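Local coordinates for type 3 secretion system translocon protein SctE (Shigella flexneri, PDB 3U0C) that inserts into the host cell membrane with its partner translocator to form a pore through which the type III secretion system delivers effector proteins, at residues N131-N134 and Q135-R139; E149-K152 and L153-E157; E157-L160 and T161-K164. All coordinates share one frame; numbering follows the deposited sequence.

Contact 1: N131-N134 and Q135-R139; sequences NKIN and QIQTR
Ile133 and Gln137, one helical turn apart, run side by side in the same direction, and their meeting is the tightly packed part of this stretch of helix. The methyl CG2 of Ile133 sits over the flat of the Gln137 amide, 3.6 Å from CD and equally far from NE2, with OE1 only a little more distant. It reaches this place because chi1 of -70° turns CG2 anti to the backbone N of Ile133 and leaves CG1 beside that N, directed at the neighbouring helix. A beta-branched residue suits the position: one branch covers the glutamine while the other is spent on the neighbouring helix. Resting against the methyl group, the amide keeps its polar end available, and NE2 donates a hydrogen bond to OE2 of Glu157. Glutamine is thus long enough to hug the helix surface and polar enough to bridge at its tip.

The solvent side is looser. Gln135 stretches back along the helix and crosses Lys132, its OE1 lying 3.4 Å from CA of Lys132 and 4.1 Å from CG, a touch of an amide oxygen on aliphatic carbon without a polar bond. The extended lysine chain carries its ammonium group away from the glutamine. Thr138 OG1 adds only a weak bond of 3.3 Å to O of Asn134, beside the ordinary helix bond from Thr138 N. Asparagine, glutamine and threonine are at home on such an exposed flank.

Here helix 71-141 nears its end and forms an antiparallel coiled-coil hairpin with helix 150-197. Ile133 and Ile136 lie on the inner face of this arm: Ile133 packs on Leu160 and Lys164, Lys132 touches Leu160, and Ile136 meets Glu156.

Contact 2: E149-K152 and L153-E157; sequences EKKK and LSREE
Arg155 folds back onto Lys151 and Lys152 at the opening of helix 150-197, the returning arm of an antiparallel helical hairpin in this coiled-coil domain. Its guanidinium lies over the backbone, with CA of Lys152 3.3 Å above the plane and toward its rim, and O of Lys151 over the same face. CE of Lys151 approaches instead at the edge, in the plane, 3.3 Å from NH1. A bend at chi3 (-38°) keeps the arginine from running straight outward and lets NH2 rest on CB and CG of Lys152. The backbone and the aliphatic stems of the two lysines, and not their ammonium groups, meet the arginine. Lys151 NZ still lies 4.4 Å from Arg155 NH1, a like-charge approach that solvent at this exposed surface probably screens.

Lys152 extends fully and crosses Glu156, bringing CE to 3.9 Å from OE2; their charged ends do not touch, though the opposite charges should attract mildly.

Further out, Leu153 is the buried residue of this turn, its CG resting on O of Glu149 while the side chain packs on Leu140 and Leu143, whereas Lys151, Lys152 and Arg155 are exposed. Glu149, just ahead of the helix, makes a weak, long ion pair with Arg139.

Serine fits here, one turn into the helix, because its short hydroxyl can bond back to the backbone. O of Lys150 receives two donors from Ser154: N at 3.0 Å, and OG at 3.1 Å, above the carbonyl plane by 46°.

Contact 3: E157-L160 and T161-K164; sequences EIQL and TIKK
Gln159 and Ile162 lie alongside each other on the outer surface of helix 150-197, three residues apart and pointing the same way. The glutamine bends at chi2 (-53°), which lays its amide along the helix instead of sending it straight out, and OE1 comes to 4.1 Å from the methyl CD1 of Ile162. The touch is loose, oxygen against methyl. Ile162 sits close on the backbone, its CG1 3.1 Å from O of Ile158, and CD1 lies between that carbonyl and the glutamine oxygen.

Thr161 has nearly the same first torsion (chi1 -72°), but this puts a hydroxyl where Ile162 has a carbon. OG1, anti to its own carbonyl carbon, is folded down on the backbone and donates to O of Glu157 at 3.0 Å. The main-chain N of Thr161 bonds to that oxygen as well, at 3.1 Å, and the two donors arrive from opposite faces of the carbonyl plane. Threonine serves well here because it satisfies its own hydroxyl within the helix. The carboxylate of Glu157 points elsewhere, toward Gln137 of the other helix.

Lys163 curls over the preceding turn, its bends at chi3 and chi4 bringing CE to 3.9 Å from O of Gln159. Lys164 leaves the turn: its CB touches O of Leu160, and the rest of the chain leads away to pack on Ile133.

Leu160 faces helix 71-141, packing on Lys132 and Ile133, while the outer side mixes Gln159 and Lys163 with two exposed isoleucines, Ile158 and Ile162. Leucine turned to the partner helix belongs to an antiparallel coiled coil, the architecture that relates this N-terminal translocator domain to pore-forming toxins.

The three contacts lie near one tip of the long hairpin, with contact 1 on the outgoing helix 71-141 and contacts 2 and 3 in succession on the returning helix 150-197, sharing Glu157. Contact 1 is partly buried, through its two isoleucines; contacts 2 and 3 are surface turns. Across the hairpin, Ile136 CD1 packs 3.2 Å from Leu153 O of contact 2, and Ile133 CG1 lies 3.6 Å from Leu160 CB of contact 3. A hydroxyl-to-carbonyl bond recurs in contacts 2 and 3, weakly in contact 1. Otherwise chemistry differs: amide-on-methyl packing in contact 1, crowded cationic side chains by the turn in contact 2, a loose glutamine-isoleucine touch in contact 3.

Contact 1: N131-N134 and Q135-R139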
ATOM      1  N   ASN A 131     -11.020 -27.207  19.350  1.00 48.05           N
ATOM      2  CA  ASN A 131     -10.838 -28.634  19.555  1.00 53.85           C
ATOM      3  C   ASN A 131     -10.727 -29.004  21.033  1.00 54.42           C
ATOM      4  O   ASN A 131     -11.454 -29.875  21.520  1.00 49.35           O
ATOM      5  CB  ASN A 131      -9.614 -29.131  18.799  1.00 54.52           C
ATOM      6  CG  ASN A 131      -9.835 -29.131  17.318  1.00 59.10           C
ATOM      7  OD1 ASN A 131     -10.981 -29.092  16.871  1.00 58.53           O
ATOM      8  ND2 ASN A 131      -8.752 -29.160  16.532  1.00 61.69           N
ATOM      9  N   LYS A 132      -9.818 -28.341  21.740  1.00 42.17           N
ATOM     10  CA  LYS A 132      -9.615 -28.627  23.145  1.00 44.79           C
ATOM     11  C   LYS A 132     -10.922 -28.499  23.934  1.00 46.32           C
ATOM     12  O   LYS A 132     -11.238 -29.348  24.759  1.00 43.81           O
ATOM     13  CB  LYS A 132      -8.523 -27.728  23.716  1.00 42.10           C
ATOM     14  CG  LYS A 132      -7.165 -28.004  23.088  1.00 60.17           C
ATOM     15  CD  LYS A 132      -6.087 -27.098  23.667  1.00 55.25           C
ATOM     16  CE  LYS A 132      -4.769 -27.305  22.946  1.00 51.07           C
ATOM     17  NZ  LYS A 132      -3.670 -26.622  23.683  1.00 50.25           N
ATOM     18  N   ILE A 133     -11.674 -27.437  23.654  1.00 52.71           N
ATOM     19  CA  ILE A 133     -12.993 -27.215  24.242  1.00 51.63           C
ATOM     20  C   ILE A 133     -14.001 -28.309  23.890  1.00 51.35           C
ATOM     21  O   ILE A 133     -14.725 -28.772  24.766  1.00 55.91           O
ATOM     22  CB  ILE A 133     -13.571 -25.842  23.822  1.00 48.94           C
ATOM     23  CG1 ILE A 133     -12.783 -24.709  24.483  1.00 45.41           C
ATOM     24  CG2 ILE A 133     -15.052 -25.747  24.167  1.00 44.31           C
ATOM     25  CD1 ILE A 133     -13.009 -23.363  23.841  1.00 41.43           C
ATOM     26  N   ASN A 134     -14.067 -28.725  22.629  1.00 48.70           N
ATOM     27  CA  ASN A 134     -15.025 -29.775  22.283  1.00 52.29           C
ATOM     28  C   ASN A 134     -14.624 -31.112  22.896  1.00 56.68           C
ATOM     29  O   ASN A 134     -15.453 -31.843  23.436  1.00 57.98           O
ATOM     30  CB  ASN A 134     -15.230 -29.896  20.776  1.00 52.26           C
ATOM     31  CG  ASN A 134     -15.908 -28.666  20.181  1.00 63.23           C
ATOM     32  OD1 ASN A 134     -15.807 -27.560  20.731  1.00 62.75           O
ATOM     33  ND2 ASN A 134     -16.612 -28.852  19.056  1.00 63.40           N
ATOM     34  N   GLN A 135     -13.336 -31.404  22.810  1.00 74.65           N
ATOM     35  CA  GLN A 135     -12.765 -32.573  23.436  1.00 71.15           C
ATOM     36  C   GLN A 135     -13.157 -32.605  24.892  1.00 67.46           C
ATOM     37  O   GLN A 135     -13.740 -33.584  25.360  1.00 66.59           O
ATOM     38  CB  GLN A 135     -11.249 -32.513  23.343  1.00 71.60           C
ATOM     39  CG  GLN A 135     -10.709 -32.633  21.933  1.00 81.02           C
ATOM     40  CD  GLN A 135      -9.216 -32.491  21.937  1.00 83.57           C
ATOM     41  OE1 GLN A 135      -8.643 -31.861  22.857  1.00 85.11           O
ATOM     42  NE2 GLN A 135      -8.558 -33.054  20.917  1.00 77.74           N
ATOM     43  N   ILE A 136     -12.836 -31.535  25.608  1.00 42.01           N
ATOM     44  CA  ILE A 136     -13.116 -31.481  27.029  1.00 42.26           C
ATOM     45  C   ILE A 136     -14.620 -31.525  27.291  1.00 39.86           C
ATOM     46  O   ILE A 136     -15.071 -32.182  28.235  1.00 40.76           O
ATOM     47  CB  ILE A 136     -12.500 -30.246  27.681  1.00 41.06           C
ATOM     48  CG1 ILE A 136     -12.582 -30.351  29.189  1.00 39.36           C
ATOM     49  CG2 ILE A 136     -13.231 -28.996  27.241  1.00 37.22           C
ATOM     50  CD1 ILE A 136     -11.851 -29.270  29.892  1.00 38.46           C
ATOM     51  N   GLN A 137     -15.396 -30.858  26.439  1.00 42.22           N
ATOM     52  CA  GLN A 137     -16.843 -30.823  26.620  1.00 50.68           C
ATOM     53  C   GLN A 137     -17.428 -32.225  26.496  1.00 45.52           C
ATOM     54  O   GLN A 137     -18.241 -32.631  27.325  1.00 46.04           O
ATOM     55  CB  GLN A 137     -17.523 -29.832  25.660  1.00 40.29           C
ATOM     56  CG  GLN A 137     -17.497 -28.392  26.186  1.00 46.71           C
ATOM     57  CD  GLN A 137     -18.121 -27.349  25.244  1.00 45.81           C
ATOM     58  OE1 GLN A 137     -18.485 -27.645  24.101  1.00 49.05           O
ATOM     59  NE2 GLN A 137     -18.232 -26.111  25.731  1.00 42.49           N
ATOM     60  N   THR A 138     -16.992 -32.966  25.478  1.00 52.34           N
ATOM     61  CA  THR A 138     -17.377 -34.363  25.340  1.00 46.00           C
ATOM     62  C   THR A 138     -16.975 -35.154  26.582  1.00 50.74           C
ATOM     63  O   THR A 138     -17.768 -35.930  27.128  1.00 50.95           O
ATOM     64  CB  THR A 138     -16.694 -35.036  24.142  1.00 53.77           C
ATOM     65  OG1 THR A 138     -17.269 -34.571  22.911  1.00 48.02           O
ATOM     66  CG2 THR A 138     -16.863 -36.534  24.250  1.00 50.38           C
ATOM     67  N   ARG A 139     -15.734 -34.968  27.021  1.00141.42           N
ATOM     68  CA  ARG A 139     -15.228 -35.666  28.205  1.00148.02           C
ATOM     69  C   ARG A 139     -16.027 -35.341  29.469  1.00138.46           C
ATOM     70  O   ARG A 139     -16.217 -36.197  30.328  1.00140.93           O
ATOM     71  CB  ARG A 139     -13.753 -35.325  28.426  1.00 95.69           C
ATOM     72  CG  ARG A 139     -13.127 -36.023  29.622  1.00 95.69           C
ATOM     73  CD  ARG A 139     -11.644 -35.740  29.799  1.00 95.69           C
ATOM     74  NE  ARG A 139     -11.084 -36.450  30.946  1.00 95.69           N
ATOM     75  CZ  ARG A 139      -9.789 -36.531  31.211  1.00 95.69           C
ATOM     76  NH1 ARG A 139      -8.907 -35.943  30.414  1.00 95.69           N
ATOM     77  NH2 ARG A 139      -9.368 -37.201  32.278  1.00 95.69           N
TER

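Contact 2: E149-K152 and L153-E157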
ATOM      1  N   GLU A 149     -13.153 -35.579  39.378  1.00 66.60           N
ATOM      2  CA  GLU A 149     -12.397 -34.752  38.426  1.00 66.69           C
ATOM      3  C   GLU A 149     -13.210 -33.699  37.661  1.00 65.67           C
ATOM      4  O   GLU A 149     -12.641 -32.890  36.909  1.00 61.60           O
ATOM      5  CB  GLU A 149     -11.603 -35.626  37.440  1.00 63.49           C
ATOM      6  CG  GLU A 149     -12.446 -36.512  36.540  1.00 92.33           C
ATOM      7  CD  GLU A 149     -11.574 -37.428  35.686  1.00 97.42           C
ATOM      8  OE1 GLU A 149     -10.362 -37.125  35.556  1.00 99.68           O
ATOM      9  OE2 GLU A 149     -12.081 -38.453  35.156  1.00 95.62           O
ATOM     10  N   LYS A 150     -14.528 -33.712  37.840  1.00 56.36           N
ATOM     11  CA  LYS A 150     -15.391 -32.768  37.134  1.00 51.81           C
ATOM     12  C   LYS A 150     -14.982 -31.352  37.461  1.00 51.45           C
ATOM     13  O   LYS A 150     -14.863 -30.536  36.567  1.00 50.56           O
ATOM     14  CB  LYS A 150     -16.861 -32.971  37.506  1.00 52.27           C
ATOM     15  CG  LYS A 150     -17.840 -32.582  36.418  1.00 50.20           C
ATOM     16  CD  LYS A 150     -19.263 -32.483  36.964  1.00 71.89           C
ATOM     17  CE  LYS A 150     -19.440 -31.205  37.793  1.00 72.39           C
ATOM     18  NZ  LYS A 150     -20.687 -31.224  38.624  1.00 69.89           N
ATOM     19  N   LYS A 151     -14.753 -31.066  38.742  1.00 57.24           N
ATOM     20  CA  LYS A 151     -14.448 -29.695  39.176  1.00 58.46           C
ATOM     21  C   LYS A 151     -13.274 -29.090  38.400  1.00 55.48           C
ATOM     22  O   LYS A 151     -13.309 -27.927  37.975  1.00 64.14           O
ATOM     23  CB  LYS A 151     -14.192 -29.665  40.686  1.00 64.59           C
ATOM     24  CG  LYS A 151     -13.839 -28.287  41.251  1.00 68.07           C
ATOM     25  CD  LYS A 151     -13.950 -28.258  42.783  1.00 71.84           C
ATOM     26  CE  LYS A 151     -12.884 -27.368  43.410  1.00 73.09           C
ATOM     27  NZ  LYS A 151     -13.466 -26.315  44.311  1.00 72.81           N
ATOM     28  N   LYS A 152     -12.242 -29.896  38.182  1.00 47.68           N
ATOM     29  CA  LYS A 152     -11.017 -29.434  37.545  1.00 45.91           C
ATOM     30  C   LYS A 152     -11.195 -29.203  36.046  1.00 53.15           C
ATOM     31  O   LYS A 152     -10.834 -28.140  35.545  1.00 43.86           O
ATOM     32  CB  LYS A 152      -9.886 -30.425  37.816  1.00 47.25           C
ATOM     33  CG  LYS A 152      -8.540 -30.016  37.261  1.00 65.20           C
ATOM     34  CD  LYS A 152      -7.464 -31.048  37.626  1.00 68.18           C
ATOM     35  CE  LYS A 152      -6.100 -30.663  37.053  1.00 73.89           C
ATOM     36  NZ  LYS A 152      -5.033 -31.667  37.403  1.00 78.48           N
ATOM     37  N   LEU A 153     -11.746 -30.188  35.332  1.00 43.72           N
ATOM     38  CA  LEU A 153     -12.057 -30.022  33.907  1.00 45.67           C
ATOM     39  C   LEU A 153     -12.927 -28.784  33.653  1.00 41.43           C
ATOM     40  O   LEU A 153     -12.735 -28.059  32.669  1.00 42.83           O
ATOM     41  CB  LEU A 153     -12.756 -31.262  33.347  1.00 48.23           C
ATOM     42  CG  LEU A 153     -11.994 -32.587  33.254  1.00 47.53           C
ATOM     43  CD1 LEU A 153     -12.953 -33.769  33.249  1.00 52.62           C
ATOM     44  CD2 LEU A 153     -11.100 -32.622  32.028  1.00 45.67           C
ATOM     45  N   SER A 154     -13.897 -28.548  34.534  1.00 43.11           N
ATOM     46  CA  SER A 154     -14.768 -27.387  34.386  1.00 41.63           C
ATOM     47  C   SER A 154     -13.954 -26.098  34.422  1.00 37.98           C
ATOM     48  O   SER A 154     -14.237 -25.166  33.686  1.00 36.79           O
ATOM     49  CB  SER A 154     -15.839 -27.368  35.475  1.00 39.22           C
ATOM     50  OG  SER A 154     -16.764 -28.433  35.287  1.00 40.02           O
ATOM     51  N   ARG A 155     -12.941 -26.069  35.284  1.00 58.73           N
ATOM     52  CA  ARG A 155     -12.032 -24.936  35.404  1.00 52.52           C
ATOM     53  C   ARG A 155     -11.105 -24.807  34.199  1.00 52.52           C
ATOM     54  O   ARG A 155     -10.649 -23.709  33.888  1.00 53.41           O
ATOM     55  CB  ARG A 155     -11.189 -25.039  36.680  1.00 51.00           C
ATOM     56  CG  ARG A 155     -11.925 -24.694  37.964  1.00 56.76           C
ATOM     57  CD  ARG A 155     -10.988 -24.753  39.171  1.00 63.69           C
ATOM     58  NE  ARG A 155     -10.025 -25.854  39.072  1.00 73.46           N
ATOM     59  CZ  ARG A 155      -9.980 -26.893  39.905  1.00 79.48           C
ATOM     60  NH1 ARG A 155     -10.836 -26.968  40.908  1.00 81.95           N
ATOM     61  NH2 ARG A 155      -9.077 -27.861  39.742  1.00 84.28           N
ATOM     62  N   GLU A 156     -10.814 -25.921  33.533  1.00 46.62           N
ATOM     63  CA  GLU A 156      -9.973 -25.885  32.345  1.00 46.06           C
ATOM     64  C   GLU A 156     -10.773 -25.393  31.150  1.00 42.93           C
ATOM     65  O   GLU A 156     -10.235 -24.794  30.215  1.00 44.28           O
ATOM     66  CB  GLU A 156      -9.437 -27.270  32.010  1.00 56.75           C
ATOM     67  CG  GLU A 156      -8.639 -27.956  33.095  1.00 65.93           C
ATOM     68  CD  GLU A 156      -8.168 -29.328  32.630  1.00 77.72           C
ATOM     69  OE1 GLU A 156      -8.436 -29.675  31.451  1.00 78.16           O
ATOM     70  OE2 GLU A 156      -7.538 -30.056  33.434  1.00 83.04           O
ATOM     71  N   GLU A 157     -12.063 -25.693  31.170  1.00 44.83           N
ATOM     72  CA  GLU A 157     -12.930 -25.280  30.091  1.00 46.97           C
ATOM     73  C   GLU A 157     -13.230 -23.790  30.175  1.00 42.53           C
ATOM     74  O   GLU A 157     -13.428 -23.157  29.160  1.00 41.63           O
ATOM     75  CB  GLU A 157     -14.224 -26.085  30.079  1.00 44.46           C
ATOM     76  CG  GLU A 157     -15.300 -25.486  29.205  1.00 52.45           C
ATOM     77  CD  GLU A 157     -16.605 -26.243  29.303  1.00 61.02           C
ATOM     78  OE1 GLU A 157     -16.860 -26.875  30.355  1.00 57.86           O
ATOM     79  OE2 GLU A 157     -17.378 -26.208  28.322  1.00 68.86           O
TER

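Contact 3: E157-L160 and T161-K164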
ATOM      1  N   GLU A 157     -12.063 -25.693  31.170  1.00 44.83           N
ATOM      2  CA  GLU A 157     -12.930 -25.280  30.091  1.00 46.97           C
ATOM      3  C   GLU A 157     -13.230 -23.790  30.175  1.00 42.53           C
ATOM      4  O   GLU A 157     -13.428 -23.157  29.160  1.00 41.63           O
ATOM      5  CB  GLU A 157     -14.224 -26.085  30.079  1.00 44.46           C
ATOM      6  CG  GLU A 157     -15.300 -25.486  29.205  1.00 52.45           C
ATOM      7  CD  GLU A 157     -16.605 -26.243  29.303  1.00 61.02           C
ATOM      8  OE1 GLU A 157     -16.860 -26.875  30.355  1.00 57.86           O
ATOM      9  OE2 GLU A 157     -17.378 -26.208  28.322  1.00 68.86           O
ATOM     10  N   ILE A 158     -13.268 -23.222  31.373  1.00 41.98           N
ATOM     11  CA  ILE A 158     -13.486 -21.787  31.480  1.00 42.50           C
ATOM     12  C   ILE A 158     -12.237 -21.082  31.003  1.00 39.88           C
ATOM     13  O   ILE A 158     -12.298 -19.984  30.450  1.00 38.85           O
ATOM     14  CB  ILE A 158     -13.804 -21.336  32.918  1.00 40.48           C
ATOM     15  CG1 ILE A 158     -12.707 -21.802  33.879  1.00 72.95           C
ATOM     16  CG2 ILE A 158     -15.164 -21.839  33.342  1.00 40.79           C
ATOM     17  CD1 ILE A 158     -12.462 -20.877  35.086  1.00 72.70           C
ATOM     18  N   GLN A 159     -11.099 -21.734  31.207  1.00 46.04           N
ATOM     19  CA  GLN A 159      -9.836 -21.164  30.789  1.00 40.83           C
ATOM     20  C   GLN A 159      -9.668 -21.215  29.274  1.00 42.32           C
ATOM     21  O   GLN A 159      -9.253 -20.238  28.669  1.00 39.52           O
ATOM     22  CB  GLN A 159      -8.669 -21.834  31.513  1.00 41.77           C
ATOM     23  CG  GLN A 159      -8.588 -21.428  32.975  1.00 51.03           C
ATOM     24  CD  GLN A 159      -8.573 -19.927  33.149  1.00 50.93           C
ATOM     25  OE1 GLN A 159      -8.295 -19.182  32.194  1.00 57.32           O
ATOM     26  NE2 GLN A 159      -8.868 -19.464  34.365  1.00 40.92           N
ATOM     27  N   LEU A 160     -10.008 -22.341  28.656  1.00 43.23           N
ATOM     28  CA  LEU A 160      -9.889 -22.455  27.208  1.00 43.89           C
ATOM     29  C   LEU A 160     -10.862 -21.510  26.528  1.00 45.58           C
ATOM     30  O   LEU A 160     -10.624 -21.032  25.417  1.00 39.93           O
ATOM     31  CB  LEU A 160     -10.156 -23.880  26.742  1.00 42.85           C
ATOM     32  CG  LEU A 160      -9.081 -24.919  27.094  1.00 50.54           C
ATOM     33  CD1 LEU A 160      -9.628 -26.335  26.914  1.00 45.37           C
ATOM     34  CD2 LEU A 160      -7.814 -24.691  26.262  1.00 43.84           C
ATOM     35  N   THR A 161     -11.973 -21.256  27.209  1.00 48.33           N
ATOM     36  CA  THR A 161     -12.965 -20.344  26.683  1.00 35.83           C
ATOM     37  C   THR A 161     -12.455 -18.905  26.734  1.00 36.52           C
ATOM     38  O   THR A 161     -12.603 -18.159  25.769  1.00 34.01           O
ATOM     39  CB  THR A 161     -14.294 -20.504  27.413  1.00 35.91           C
ATOM     40  OG1 THR A 161     -14.898 -21.745  27.013  1.00 38.46           O
ATOM     41  CG2 THR A 161     -15.222 -19.357  27.089  1.00 34.77           C
ATOM     42  N   ILE A 162     -11.829 -18.533  27.845  1.00 37.36           N
ATOM     43  CA  ILE A 162     -11.259 -17.207  27.988  1.00 38.66           C
ATOM     44  C   ILE A 162     -10.154 -16.964  26.965  1.00 40.81           C
ATOM     45  O   ILE A 162      -9.954 -15.838  26.505  1.00 36.25           O
ATOM     46  CB  ILE A 162     -10.689 -16.995  29.374  1.00 38.77           C
ATOM     47  CG1 ILE A 162     -11.820 -16.971  30.397  1.00 37.25           C
ATOM     48  CG2 ILE A 162      -9.890 -15.697  29.424  1.00 36.39           C
ATOM     49  CD1 ILE A 162     -11.374 -16.518  31.736  1.00 37.59           C
ATOM     50  N   LYS A 163      -9.441 -18.032  26.613  1.00 41.95           N
ATOM     51  CA  LYS A 163      -8.351 -17.926  25.658  1.00 47.63           C
ATOM     52  C   LYS A 163      -8.887 -17.794  24.248  1.00 43.27           C
ATOM     53  O   LYS A 163      -8.367 -17.020  23.450  1.00 49.58           O
ATOM     54  CB  LYS A 163      -7.417 -19.132  25.765  1.00 39.52           C
ATOM     55  CG  LYS A 163      -6.453 -19.051  26.928  1.00 39.88           C
ATOM     56  CD  LYS A 163      -5.434 -20.172  26.850  1.00 52.22           C
ATOM     57  CE  LYS A 163      -5.484 -21.051  28.094  1.00 55.19           C
ATOM     58  NZ  LYS A 163      -4.286 -20.827  28.944  1.00 56.19           N
ATOM     59  N   LYS A 164      -9.934 -18.553  23.956  1.00 41.39           N
ATOM     60  CA  LYS A 164     -10.555 -18.543  22.642  1.00 38.99           C
ATOM     61  C   LYS A 164     -11.275 -17.220  22.355  1.00 35.07           C
ATOM     62  O   LYS A 164     -11.220 -16.726  21.235  1.00 36.34           O
ATOM     63  CB  LYS A 164     -11.522 -19.715  22.512  1.00 44.38           C
ATOM     64  CG  LYS A 164     -12.442 -19.652  21.303  1.00 48.53           C
ATOM     65  CD  LYS A 164     -13.693 -20.504  21.541  1.00 58.48           C
ATOM     66  CE  LYS A 164     -14.767 -20.146  20.520  1.00 69.59           C
ATOM     67  NZ  LYS A 164     -14.924 -18.653  20.365  1.00 71.45           N
TER